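Local coordinates for uncharacterized protein (Nostoc punctiforme, PDB 2R3S) that probably transfers methyl groups from S-adenosylmethionine to an oxygen of an acceptor, as a putative O-methyltransferase that pairs through an N-terminal dimerisation domain, at the interface of chains A and B. Coordinates in Å, arbitrary orientation; residue numbers count along the deposited sequence, not the author numbering. Chains: chain A/B, uncharacterized protein.

Contact 1: the interface of chains A and B. Residues chain A 29, 50-52; chain B 114, 117-118.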
# COMPACT_ATOMS: atom_id res chain seq x y z
N LEU A 29 1.79 12.53 13.43
CA LEU A 29 1.97 12.58 14.88
C LEU A 29 3.37 13.03 15.29
O LEU A 29 3.65 13.15 16.47
CB LEU A 29 1.66 11.22 15.49
CG LEU A 29 0.19 10.79 15.43
CD1 LEU A 29 0.04 9.37 15.98
CD2 LEU A 29 -0.66 11.76 16.21
N GLN A 50 1.23 12.86 22.55
CA GLN A 50 -0.13 13.02 23.07
C GLN A 50 -1.07 11.95 22.48
O GLN A 50 -2.13 12.27 21.94
CB GLN A 50 -0.63 14.47 22.83
CG GLN A 50 0.18 15.57 23.61
CD GLN A 50 -0.18 16.99 23.14
OE1 GLN A 50 -0.28 17.24 21.94
NE2 GLN A 50 -0.39 17.89 24.07
N THR A 51 -0.68 10.68 22.61
CA THR A 51 -1.46 9.56 22.09
C THR A 51 -1.65 8.55 23.23
O THR A 51 -1.04 8.70 24.26
CB THR A 51 -0.73 8.85 20.90
OG1 THR A 51 0.40 8.12 21.39
CG2 THR A 51 -0.22 9.81 19.83
N SER A 52 -2.44 7.49 23.04
CA SER A 52 -2.43 6.37 23.98
C SER A 52 -1.09 5.66 23.87
O SER A 52 -0.42 5.73 22.82
CB SER A 52 -3.52 5.38 23.61
OG SER A 52 -3.18 4.75 22.38
N THR B 114 -4.46 7.32 12.27
CA THR B 114 -3.98 8.36 13.19
C THR B 114 -4.89 8.51 14.42
O THR B 114 -4.41 8.61 15.55
CB THR B 114 -3.85 9.74 12.44
OG1 THR B 114 -3.09 9.56 11.23
CG2 THR B 114 -3.22 10.82 13.31
N VAL B 117 -4.54 5.54 16.77
CA VAL B 117 -3.31 5.63 17.58
C VAL B 117 -3.47 6.56 18.80
O VAL B 117 -3.03 6.24 19.93
CB VAL B 117 -2.09 6.07 16.73
CG1 VAL B 117 -0.90 6.38 17.62
CG2 VAL B 117 -1.72 4.97 15.70
N LEU B 118 -4.11 7.70 18.57
CA LEU B 118 -4.44 8.62 19.65
C LEU B 118 -5.43 8.01 20.65
O LEU B 118 -5.26 8.16 21.84
CB LEU B 118 -5.04 9.89 19.08
CG LEU B 118 -4.13 10.81 18.27
CD1 LEU B 118 -4.98 11.55 17.27
CD2 LEU B 118 -3.41 11.79 19.19

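Contact 2: the interface of chains A and B. Residues chain A 10; chain B 23, 27, 68, 86, 94-95, 97-98.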
# COMPACT_ATOMS: atom_id res chain seq x y z
N PHE A 10 1.50 -12.01 -2.86
CA PHE A 10 0.09 -11.67 -2.99
C PHE A 10 -0.43 -11.01 -1.71
O PHE A 10 -0.99 -9.93 -1.76
CB PHE A 10 -0.75 -12.90 -3.29
CG PHE A 10 -2.22 -12.64 -3.30
CD1 PHE A 10 -2.76 -11.68 -4.14
CD2 PHE A 10 -3.07 -13.36 -2.49
CE1 PHE A 10 -4.10 -11.43 -4.14
CE2 PHE A 10 -4.42 -13.12 -2.51
CZ PHE A 10 -4.95 -12.17 -3.33
N ILE B 23 -3.25 -4.96 -7.34
CA ILE B 23 -3.55 -6.39 -7.18
C ILE B 23 -5.06 -6.61 -7.05
O ILE B 23 -5.57 -7.63 -7.48
CB ILE B 23 -2.79 -7.03 -5.97
CG1 ILE B 23 -2.83 -8.55 -6.07
CG2 ILE B 23 -3.36 -6.54 -4.62
CD1 ILE B 23 -2.19 -9.13 -7.36
N VAL B 27 -7.03 -9.13 -9.79
CA VAL B 27 -7.87 -10.22 -9.33
C VAL B 27 -9.31 -10.03 -9.81
O VAL B 27 -9.92 -10.95 -10.40
CB VAL B 27 -7.81 -10.41 -7.79
CG1 VAL B 27 -8.87 -11.45 -7.34
CG2 VAL B 27 -6.42 -10.84 -7.38
N PHE B 68 4.76 -10.06 -9.94
CA PHE B 68 3.73 -11.09 -10.16
C PHE B 68 3.82 -11.83 -11.47
O PHE B 68 3.20 -12.87 -11.61
CB PHE B 68 2.35 -10.44 -10.09
CG PHE B 68 1.95 -10.11 -8.73
CD1 PHE B 68 1.39 -11.08 -7.91
CD2 PHE B 68 2.18 -8.84 -8.21
CE1 PHE B 68 1.03 -10.79 -6.62
CE2 PHE B 68 1.82 -8.54 -6.92
CZ PHE B 68 1.24 -9.51 -6.12
N LEU B 86 -3.02 -17.59 -7.96
CA LEU B 86 -3.83 -16.51 -8.52
C LEU B 86 -4.53 -16.88 -9.82
O LEU B 86 -5.37 -16.11 -10.29
CB LEU B 86 -2.97 -15.25 -8.72
CG LEU B 86 -2.43 -14.67 -7.41
CD1 LEU B 86 -1.39 -13.60 -7.63
CD2 LEU B 86 -3.60 -14.12 -6.59
N VAL B 94 -6.18 -18.55 -4.23
CA VAL B 94 -6.51 -17.86 -3.01
C VAL B 94 -6.94 -16.44 -3.33
O VAL B 94 -7.18 -15.65 -2.43
CB VAL B 94 -5.30 -17.85 -2.00
CG1 VAL B 94 -5.05 -19.26 -1.41
CG2 VAL B 94 -4.03 -17.31 -2.67
N GLY B 95 -7.06 -16.09 -4.60
CA GLY B 95 -7.27 -14.69 -4.97
C GLY B 95 -8.50 -14.06 -4.36
O GLY B 95 -8.52 -12.86 -4.09
N ALA B 97 -9.61 -14.12 -1.53
CA ALA B 97 -9.30 -13.59 -0.19
C ALA B 97 -9.51 -12.08 -0.06
O ALA B 97 -9.75 -11.60 1.04
CB ALA B 97 -7.87 -13.94 0.21
N ILE B 98 -9.38 -11.33 -1.16
CA ILE B 98 -9.59 -9.87 -1.15
C ILE B 98 -11.04 -9.47 -0.80
O ILE B 98 -11.27 -8.36 -0.35
CB ILE B 98 -9.17 -9.18 -2.48
CG1 ILE B 98 -10.06 -9.63 -3.66
CG2 ILE B 98 -7.69 -9.41 -2.76
CD1 ILE B 98 -9.90 -8.79 -4.89

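Contact 3: the interface of chains A and B. Residues chain A 94, 97, 101, 147; chain B 7, 10-11.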
# COMPACT_ATOMS: atom_id res chain seq x y z
N VAL A 94 11.62 15.57 4.38
CA VAL A 94 10.69 15.53 3.27
C VAL A 94 9.30 15.03 3.67
O VAL A 94 8.43 14.87 2.85
CB VAL A 94 11.23 14.66 2.13
CG1 VAL A 94 12.42 15.38 1.44
CG2 VAL A 94 11.60 13.31 2.64
N ALA A 97 5.75 15.87 2.17
CA ALA A 97 5.37 15.47 0.81
C ALA A 97 4.03 14.74 0.81
O ALA A 97 3.31 14.76 -0.21
CB ALA A 97 6.48 14.60 0.12
N LEU A 101 1.15 13.61 -1.85
CA LEU A 101 1.18 12.21 -2.25
C LEU A 101 0.03 11.39 -1.68
O LEU A 101 -0.43 10.45 -2.32
CB LEU A 101 2.53 11.56 -1.92
CG LEU A 101 3.74 12.06 -2.69
CD1 LEU A 101 4.97 11.47 -2.04
CD2 LEU A 101 3.65 11.66 -4.18
N MSE A 147 12.21 18.19 -2.68
CA MSE A 147 12.87 17.21 -3.52
C MSE A 147 13.23 17.72 -4.90
O MSE A 147 13.93 17.02 -5.64
CB MSE A 147 12.01 15.96 -3.69
CG MSE A 147 11.77 15.24 -2.38
SE MSE A 147 10.20 16.01 -1.52
CE MSE A 147 8.94 15.21 -2.85
N PRO B 7 15.58 8.56 1.03
CA PRO B 7 14.17 8.64 1.35
C PRO B 7 13.35 7.63 0.59
O PRO B 7 12.13 7.73 0.62
CB PRO B 7 13.80 10.06 0.91
CG PRO B 7 14.67 10.32 -0.27
CD PRO B 7 15.92 9.49 -0.08
N PHE B 10 10.82 5.65 2.63
CA PHE B 10 9.70 6.59 2.90
C PHE B 10 8.71 6.70 1.69
O PHE B 10 7.50 6.39 1.80
CB PHE B 10 10.23 7.97 3.29
CG PHE B 10 9.15 9.05 3.32
CD1 PHE B 10 8.08 8.95 4.21
CD2 PHE B 10 9.24 10.17 2.50
CE1 PHE B 10 7.12 9.93 4.28
CE2 PHE B 10 8.28 11.16 2.55
CZ PHE B 10 7.21 11.04 3.43
N PHE B 11 9.22 7.11 0.54
CA PHE B 11 8.35 7.27 -0.64
C PHE B 11 7.70 5.97 -1.14
O PHE B 11 6.55 5.98 -1.60
CB PHE B 11 9.13 8.00 -1.76
CG PHE B 11 9.41 9.46 -1.45
CD1 PHE B 11 8.36 10.36 -1.28
CD2 PHE B 11 10.70 9.93 -1.31
CE1 PHE B 11 8.61 11.71 -0.98
CE2 PHE B 11 10.96 11.28 -1.04
CZ PHE B 11 9.91 12.17 -0.86

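Contact 1: the interface of chains A and B
The backbone carbonyl O of B:Val117, near the C-terminal end of helix 113-119, takes a hydrogen bond from the side-chain hydroxyl OG of A:Ser52 at 2.9 Å. The bond leaves the carbonyl fairly straight, with a C=O...OG angle of 152° and the hydroxyl tilted 27° from the carbonyl plane. With chi1 at 68°, OG sits between the backbone N and the carbonyl carbon of A:Ser52, which turns it to the helix end; the amide N of the same residue adds weak bonds to O of B:Val117 and to O of B:Leu118, the latter 3.1 Å long. The loop is braced on its own side, where OG1 of A:Thr51 donates to O of A:Ser52 from above the carbonyl plane. The methyl CG2 of A:Thr51 meets CD2 of B:Leu118 at 3.8 Å, the two side chains crossing at about a right angle. Back toward the start of the helix, A:Leu29 forks over the partner: CD1 presses on CG1 of B:Val117 at 3.5 Å, while CD2 lies 4.0 Å from CG2 of B:Thr114 and also borders CD2 of B:Leu118. A polar cap at the helix end thus adjoins an apolar strip along its flank. In the fold, A:Leu29 follows helix 17-28 and residues 50-52 link helices 42-49 and 53-65, all within the dimerisation domain of chain A, against which helix 113-119 of chain B packs.

Contact 2: the interface of chains A and B
A:Phe10 reaches from helix 8-14 into an apolar pocket of chain B, its CG anti to the backbone N (chi1 174°) and its CB carrying the ring away from the helix. At the root of the side chain, CA meets the in-plane edge of the B:Phe68 ring, 3.9 Å from CE1. Beyond CB, CG lies 3.9 Å from CD2 of B:Leu86, a methyl that sits over one face of the phenylalanine ring, 3.7 Å from its centroid, in a CH-pi contact shifted toward the rim. CD1 and CE1 share that methyl and also touch CG1 of B:Ile23, at 3.7 Å from CD1, where the two side chains cross at about a right angle. CE1 further approaches CG2 of B:Val27. On the other branch, CD2 passes CG2 of B:Val94 at 4.1 Å, and CE2 lies 3.7 Å from the backbone O of that residue. The tip, CZ of A:Phe10, rests 3.8 Å from CA of B:Gly95 and beside CG2 of B:Ile98. Within the pocket wall, CD1 of B:Ile23 packs over a face of B:Phe68, joining two of the lining side chains. Replacing A:Phe10 by alanine would probably leave a gap between B:Leu86, B:Ile23 and B:Gly95, and the B:Leu86 methyl without the ring it covers. The pocket anchors the N-terminal helix of one subunit in the other, an exchange of helices, repeated by the two-fold, that is likely to help hold the dimer together.

Contact 3: the interface of chains A and B
B:Phe11 pushes its ring from helix 8-14 among side chains of chain A that touch it along one rim. CD1 of the ring meets CD1 of A:Leu101 at 3.6 Å, the two side chains crossing at about a right angle. One atom further, CE1 faces the methyl CB of A:Ala97 at 3.8 Å, and this methyl lies at the edge, in the plane of the ring. At the tip, CZ is met from the opposite direction by the selenomethionine A:Met147, whose terminal CE is 3.8 Å away; bends at chi2 (88°) and chi3 (71°) fold its chain so that CG and SE also come close to CZ. CG2 of A:Val94 lies 4.1 Å from CZ of B:Phe11. CD2 of B:Phe10 stands over the centre of the B:Phe11 ring, 3.7 Å above its plane, so the neighbouring phenylalanine backs the ring from within its own chain. Outermost, B:Pro7, just ahead of the helix, brings CB within 4.3 Å of CG2 of A:Val94. By seating a second aromatic ring of the N-terminal helix against the 95-101 segment and 3-10 helix 145-148, the site probably strengthens the dimer and fixes how the N-terminal helix of one subunit lies on the other.

The C-alpha centres of contact 1 and contact 2 lie about 33 Å apart, those of contacts 2 and 3 about 28 Å, and those of contacts 1 and 3 about 22 Å. Contacts 2 and 3 share elements with the chains exchanged: A:Phe10 in contact 2 and B:Phe11 with B:Phe10 in contact 3 seat the equivalent helices 8-14 in their partners, and A:Val94 and A:Ala97 are the counterparts of B:Val94 and B:Ala97. Contact 1 shares no residues with the other two and brings in helix 113-119. Each subunit therefore grips the other through separate segments, consistent with the intertwined dimer typical of this family.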